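Local coordinates for vacuolar protein sorting-associated protein 53 (Saccharomyces cerevisiae, PDB 3NS4) that takes part in retrograde transport from endosomes to the late Golgi as a subunit of the GARP tethering complex, represented here by its C-terminal helical domain, at residues Leu47-Arg60 and Ser153-Leu165. The protein carries 2 engineered substitutions. Numbering follows the deposited sequence.
Sequences LQPVPPFSLAGSKR and SFVLALKGIPWDL
A Schellman motif at G160 ends helix 149-159 of this helical C-terminal fragment, and R60, from the loop joining helices 20-47 and 64-87, docks on that helix end. G160 has positive phi, and its N-H turns back to A157 O, with a weak bond to L156 O. R60 NH1 donates twice: to A157 O at 2.8 Å, nearly straight at 168°, and to I161 O at 3.0 Å. Both oxygens lie at the edge of the guanidinium, in its plane, so the group meets the helix end edge-on and the two bonds fix its rotation; P49 CB lies over one face, offset toward the rim. Bends at chi2 and chi3 curl the arginine chain past G160 O, which is 3.4 Å from R60 CG. A leucine in place of R60 would probably leave I161 O without this donor and A157 O relying on G160 N, with no charged group to tie the loop to the helix end. Beyond R60, W163 inserts into the loop: its six-membered ring and the F53 ring form an offset stack, with centroids 4.6 Å apart and planes at 30°. L211 of helix 201-212 touches both aromatic residues. Towards helix 20-47, P49 CG meets A157 CB at 4.0 Å, and L158 reaches the backbone of Q48 through one methyl, CD2 lying 3.4 Å from Q48 CA.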
loop_
_atom_site.group_PDB
_atom_site.type_symbol
_atom_site.label_atom_id
_atom_site.label_comp_id
_atom_site.label_asym_id
_atom_site.label_seq_id
_atom_site.Cartn_x
_atom_site.Cartn_y
_atom_site.Cartn_z
ATOM N N LEU A 47 -9.177 -6.376 2.146
ATOM C CA LEU A 47 -8.345 -7.526 2.149
ATOM C C LEU A 47 -7.746 -7.960 3.458
ATOM O O LEU A 47 -7.275 -9.089 3.554
ATOM C CB LEU A 47 -7.199 -7.262 1.208
ATOM C CG LEU A 47 -7.563 -7.057 -0.260
ATOM C CD1 LEU A 47 -6.313 -6.778 -1.000
ATOM C CD2 LEU A 47 -8.225 -8.280 -0.863
ATOM N N GLN A 48 -7.740 -7.108 4.472
ATOM C CA GLN A 48 -7.023 -7.483 5.678
ATOM C C GLN A 48 -7.675 -8.601 6.468
ATOM O O GLN A 48 -8.909 -8.729 6.501
ATOM C CB GLN A 48 -6.794 -6.288 6.578
ATOM C CG GLN A 48 -7.977 -5.979 7.427
ATOM C CD GLN A 48 -7.815 -4.706 8.187
ATOM O OE1 GLN A 48 -8.607 -3.796 8.011
ATOM N NE2 GLN A 48 -6.764 -4.603 8.994
ATOM N N PRO A 49 -6.830 -9.398 7.139
ATOM C CA PRO A 49 -7.231 -10.520 7.973
ATOM C C PRO A 49 -8.037 -10.057 9.199
ATOM O O PRO A 49 -7.838 -8.929 9.692
ATOM C CB PRO A 49 -5.888 -11.137 8.388
ATOM C CG PRO A 49 -4.950 -10.017 8.381
ATOM C CD PRO A 49 -5.386 -9.129 7.244
ATOM N N VAL A 50 -8.916 -10.940 9.682
ATOM C CA VAL A 50 -9.804 -10.629 10.794
ATOM C C VAL A 50 -9.272 -11.143 12.129
ATOM O O VAL A 50 -9.132 -12.358 12.307
ATOM C CB VAL A 50 -11.236 -11.184 10.553
ATOM C CG1 VAL A 50 -12.174 -10.678 11.631
ATOM C CG2 VAL A 50 -11.773 -10.764 9.177
ATOM N N PRO A 51 -8.965 -10.214 13.069
ATOM C CA PRO A 51 -8.504 -10.609 14.390
ATOM C C PRO A 51 -9.665 -11.228 15.155
ATOM O O PRO A 51 -10.804 -10.786 15.013
ATOM C CB PRO A 51 -8.070 -9.289 15.027
ATOM C CG PRO A 51 -8.866 -8.253 14.347
ATOM C CD PRO A 51 -9.023 -8.744 12.933
ATOM N N PRO A 52 -9.382 -12.236 15.986
ATOM C CA PRO A 52 -8.053 -12.772 16.286
ATOM C C PRO A 52 -7.520 -13.716 15.210
ATOM O O PRO A 52 -8.282 -14.443 14.547
ATOM C CB PRO A 52 -8.285 -13.523 17.588
ATOM C CG PRO A 52 -9.694 -14.055 17.434
ATOM C CD PRO A 52 -10.450 -13.083 16.545
ATOM N N PHE A 53 -6.204 -13.705 15.060
ATOM C CA PHE A 53 -5.561 -14.500 14.045
ATOM C C PHE A 53 -5.186 -15.907 14.482
ATOM O O PHE A 53 -4.618 -16.080 15.557
ATOM C CB PHE A 53 -4.254 -13.836 13.621
ATOM C CG PHE A 53 -4.384 -12.437 13.079
ATOM C CD1 PHE A 53 -3.336 -11.536 13.248
ATOM C CD2 PHE A 53 -5.508 -12.021 12.386
ATOM C CE1 PHE A 53 -3.397 -10.255 12.734
ATOM C CE2 PHE A 53 -5.592 -10.716 11.880
ATOM C CZ PHE A 53 -4.534 -9.831 12.055
ATOM N N SER A 54 -5.488 -16.896 13.641
ATOM C CA SER A 54 -5.033 -18.301 13.818
ATOM C C SER A 54 -5.628 -19.179 12.718
ATOM O O SER A 54 -6.480 -18.698 11.962
ATOM C CB SER A 54 -5.309 -18.891 15.220
ATOM O OG SER A 54 -6.676 -19.217 15.415
ATOM N N LEU A 55 -5.180 -20.441 12.620
ATOM C CA LEU A 55 -5.718 -21.396 11.619
ATOM C C LEU A 55 -7.230 -21.628 11.915
ATOM O O LEU A 55 -8.025 -21.926 11.004
ATOM C CB LEU A 55 -4.855 -22.675 11.528
ATOM C CG LEU A 55 -4.889 -23.616 10.304
ATOM C CD1 LEU A 55 -4.956 -22.891 8.936
ATOM C CD2 LEU A 55 -3.689 -24.578 10.369
ATOM N N ALA A 56 -7.594 -21.466 13.198
ATOM C CA ALA A 56 -8.987 -21.344 13.644
ATOM C C ALA A 56 -9.241 -19.805 13.474
ATOM O O ALA A 56 -8.396 -19.111 12.895
ATOM C CB ALA A 56 -9.143 -21.795 15.082
ATOM N N GLY A 57 -10.351 -19.232 13.942
ATOM C CA GLY A 57 -10.572 -17.789 13.681
ATOM C C GLY A 57 -10.157 -17.514 12.235
ATOM O O GLY A 57 -9.494 -16.519 11.931
ATOM N N SER A 58 -10.540 -18.459 11.370
ATOM C CA SER A 58 -10.254 -18.524 9.930
ATOM C C SER A 58 -11.178 -19.645 9.369
ATOM O O SER A 58 -11.922 -20.227 10.168
ATOM C CB SER A 58 -8.770 -18.827 9.720
ATOM O OG SER A 58 -7.984 -17.783 10.269
ATOM N N LYS A 59 -11.197 -20.002 8.071
ATOM C CA LYS A 59 -10.407 -19.522 6.905
ATOM C C LYS A 59 -10.347 -18.020 6.588
ATOM O O LYS A 59 -11.096 -17.220 7.173
ATOM C CB LYS A 59 -10.933 -20.221 5.630
ATOM C CG LYS A 59 -10.728 -21.727 5.581
ATOM C CD LYS A 59 -11.326 -22.378 4.322
ATOM C CE LYS A 59 -11.210 -23.904 4.429
ATOM N NZ LYS A 59 -12.030 -24.638 3.426
ATOM N N ARG A 60 -9.449 -17.664 5.653
ATOM C CA ARG A 60 -9.337 -16.292 5.148
ATOM C C ARG A 60 -10.572 -15.958 4.323
ATOM O O ARG A 60 -11.077 -16.803 3.588
ATOM C CB ARG A 60 -8.120 -16.102 4.238
ATOM C CG ARG A 60 -6.746 -16.224 4.876
ATOM C CD ARG A 60 -6.505 -15.285 6.067
ATOM N NE ARG A 60 -6.846 -13.898 5.769
ATOM C CZ ARG A 60 -6.033 -13.038 5.164
ATOM N NH1 ARG A 60 -4.819 -13.419 4.775
ATOM N NH2 ARG A 60 -6.456 -11.799 4.918
ATOM N N SER A 153 4.942 -8.325 6.249
ATOM C CA SER A 153 3.974 -9.236 6.776
ATOM C C SER A 153 2.583 -8.824 6.493
ATOM O O SER A 153 1.711 -9.668 6.232
ATOM C CB SER A 153 4.171 -9.304 8.269
ATOM O OG SER A 153 5.504 -9.707 8.529
ATOM N N PHE A 154 2.356 -7.525 6.570
ATOM C CA PHE A 154 1.031 -7.015 6.328
ATOM C C PHE A 154 0.745 -7.276 4.863
ATOM O O PHE A 154 -0.300 -7.848 4.515
ATOM C CB PHE A 154 0.957 -5.553 6.703
ATOM C CG PHE A 154 -0.431 -5.063 6.889
ATOM C CD1 PHE A 154 -1.484 -5.974 7.060
ATOM C CD2 PHE A 154 -0.696 -3.686 7.016
ATOM C CE1 PHE A 154 -2.817 -5.525 7.257
ATOM C CE2 PHE A 154 -2.031 -3.236 7.227
ATOM C CZ PHE A 154 -3.091 -4.154 7.342
ATOM N N VAL A 155 1.712 -6.950 4.007
ATOM C CA VAL A 155 1.535 -7.234 2.598
ATOM C C VAL A 155 1.147 -8.695 2.388
ATOM O O VAL A 155 0.102 -8.975 1.802
ATOM C CB VAL A 155 2.774 -6.912 1.827
ATOM C CG1 VAL A 155 2.638 -7.364 0.403
ATOM C CG2 VAL A 155 3.003 -5.428 1.879
ATOM N N LEU A 156 1.958 -9.621 2.893
ATOM C CA LEU A 156 1.671 -11.048 2.710
ATOM C C LEU A 156 0.270 -11.464 3.212
ATOM O O LEU A 156 -0.456 -12.240 2.566
ATOM C CB LEU A 156 2.754 -11.896 3.392
ATOM C CG LEU A 156 2.698 -13.404 3.118
ATOM C CD1 LEU A 156 2.839 -13.684 1.611
ATOM C CD2 LEU A 156 3.785 -14.103 3.910
ATOM N N ALA A 157 -0.103 -10.950 4.377
ATOM C CA ALA A 157 -1.406 -11.242 4.898
ATOM C C ALA A 157 -2.432 -10.680 3.919
ATOM O O ALA A 157 -3.383 -11.354 3.565
ATOM C CB ALA A 157 -1.563 -10.638 6.271
ATOM N N LEU A 158 -2.212 -9.460 3.438
ATOM C CA LEU A 158 -3.167 -8.850 2.516
ATOM C C LEU A 158 -3.289 -9.690 1.269
ATOM O O LEU A 158 -4.384 -9.802 0.725
ATOM C CB LEU A 158 -2.828 -7.390 2.185
ATOM C CG LEU A 158 -2.992 -6.531 3.423
ATOM C CD1 LEU A 158 -2.358 -5.207 3.261
ATOM C CD2 LEU A 158 -4.451 -6.408 3.738
ATOM N N LYS A 159 -2.177 -10.281 0.831
ATOM C CA LYS A 159 -2.171 -11.156 -0.336
ATOM C C LYS A 159 -3.131 -12.346 -0.200
ATOM O O LYS A 159 -3.488 -12.963 -1.209
ATOM C CB LYS A 159 -0.777 -11.643 -0.649
ATOM C CG LYS A 159 0.017 -10.709 -1.487
ATOM C CD LYS A 159 1.261 -11.472 -1.908
ATOM C CE LYS A 159 1.602 -11.211 -3.332
ATOM N NZ LYS A 159 0.443 -11.494 -4.246
ATOM N N GLY A 160 -3.529 -12.675 1.029
ATOM C CA GLY A 160 -4.547 -13.700 1.248
ATOM C C GLY A 160 -4.106 -15.033 1.799
ATOM O O GLY A 160 -4.932 -15.921 2.021
ATOM N N ILE A 161 -2.796 -15.171 2.016
ATOM C CA ILE A 161 -2.145 -16.395 2.533
ATOM C C ILE A 161 -2.852 -16.833 3.824
ATOM O O ILE A 161 -3.272 -15.993 4.613
ATOM C CB ILE A 161 -0.657 -16.088 2.797
ATOM C CG1 ILE A 161 0.166 -17.321 2.883
ATOM C CG2 ILE A 161 -0.439 -15.333 4.106
ATOM C CD1 ILE A 161 1.525 -17.005 3.470
ATOM N N PRO A 162 -3.062 -18.141 4.016
ATOM C CA PRO A 162 -3.690 -18.507 5.310
ATOM C C PRO A 162 -2.676 -18.498 6.443
ATOM O O PRO A 162 -1.492 -18.293 6.203
ATOM C CB PRO A 162 -4.228 -19.916 5.068
ATOM C CG PRO A 162 -3.409 -20.438 3.894
ATOM C CD PRO A 162 -3.077 -19.252 3.042
ATOM N N TRP A 163 -3.138 -18.684 7.672
ATOM C CA TRP A 163 -2.245 -18.706 8.848
ATOM C C TRP A 163 -1.489 -20.031 9.002
ATOM O O TRP A 163 -1.633 -20.736 10.012
ATOM C CB TRP A 163 -3.018 -18.371 10.136
ATOM C CG TRP A 163 -3.574 -16.965 10.141
ATOM C CD1 TRP A 163 -4.901 -16.580 10.116
ATOM C CD2 TRP A 163 -2.806 -15.758 10.129
ATOM N NE1 TRP A 163 -4.990 -15.207 10.117
ATOM C CE2 TRP A 163 -3.720 -14.680 10.113
ATOM C CE3 TRP A 163 -1.426 -15.482 10.135
ATOM C CZ2 TRP A 163 -3.296 -13.344 10.106
ATOM C CZ3 TRP A 163 -1.009 -14.150 10.126
ATOM C CH2 TRP A 163 -1.941 -13.100 10.117
ATOM N N ASP A 164 -0.691 -20.352 7.984
ATOM C CA ASP A 164 0.105 -21.574 7.935
ATOM C C ASP A 164 1.549 -21.202 8.215
ATOM O O ASP A 164 2.259 -20.688 7.345
ATOM C CB ASP A 164 -0.050 -22.250 6.560
ATOM C CG ASP A 164 0.720 -23.565 6.441
ATOM O OD1 ASP A 164 1.029 -24.198 7.478
ATOM O OD2 ASP A 164 1.007 -23.976 5.293
ATOM N N LEU A 165 1.969 -21.463 9.445
ATOM C CA LEU A 165 3.310 -21.140 9.880
ATOM C C LEU A 165 4.377 -21.701 8.935
ATOM O O LEU A 165 5.353 -21.023 8.629
ATOM C CB LEU A 165 3.514 -21.605 11.319
ATOM C CG LEU A 165 4.587 -20.827 12.083
ATOM C CD1 LEU A 165 4.444 -21.012 13.574
ATOM C CD2 LEU A 165 5.961 -21.214 11.655
#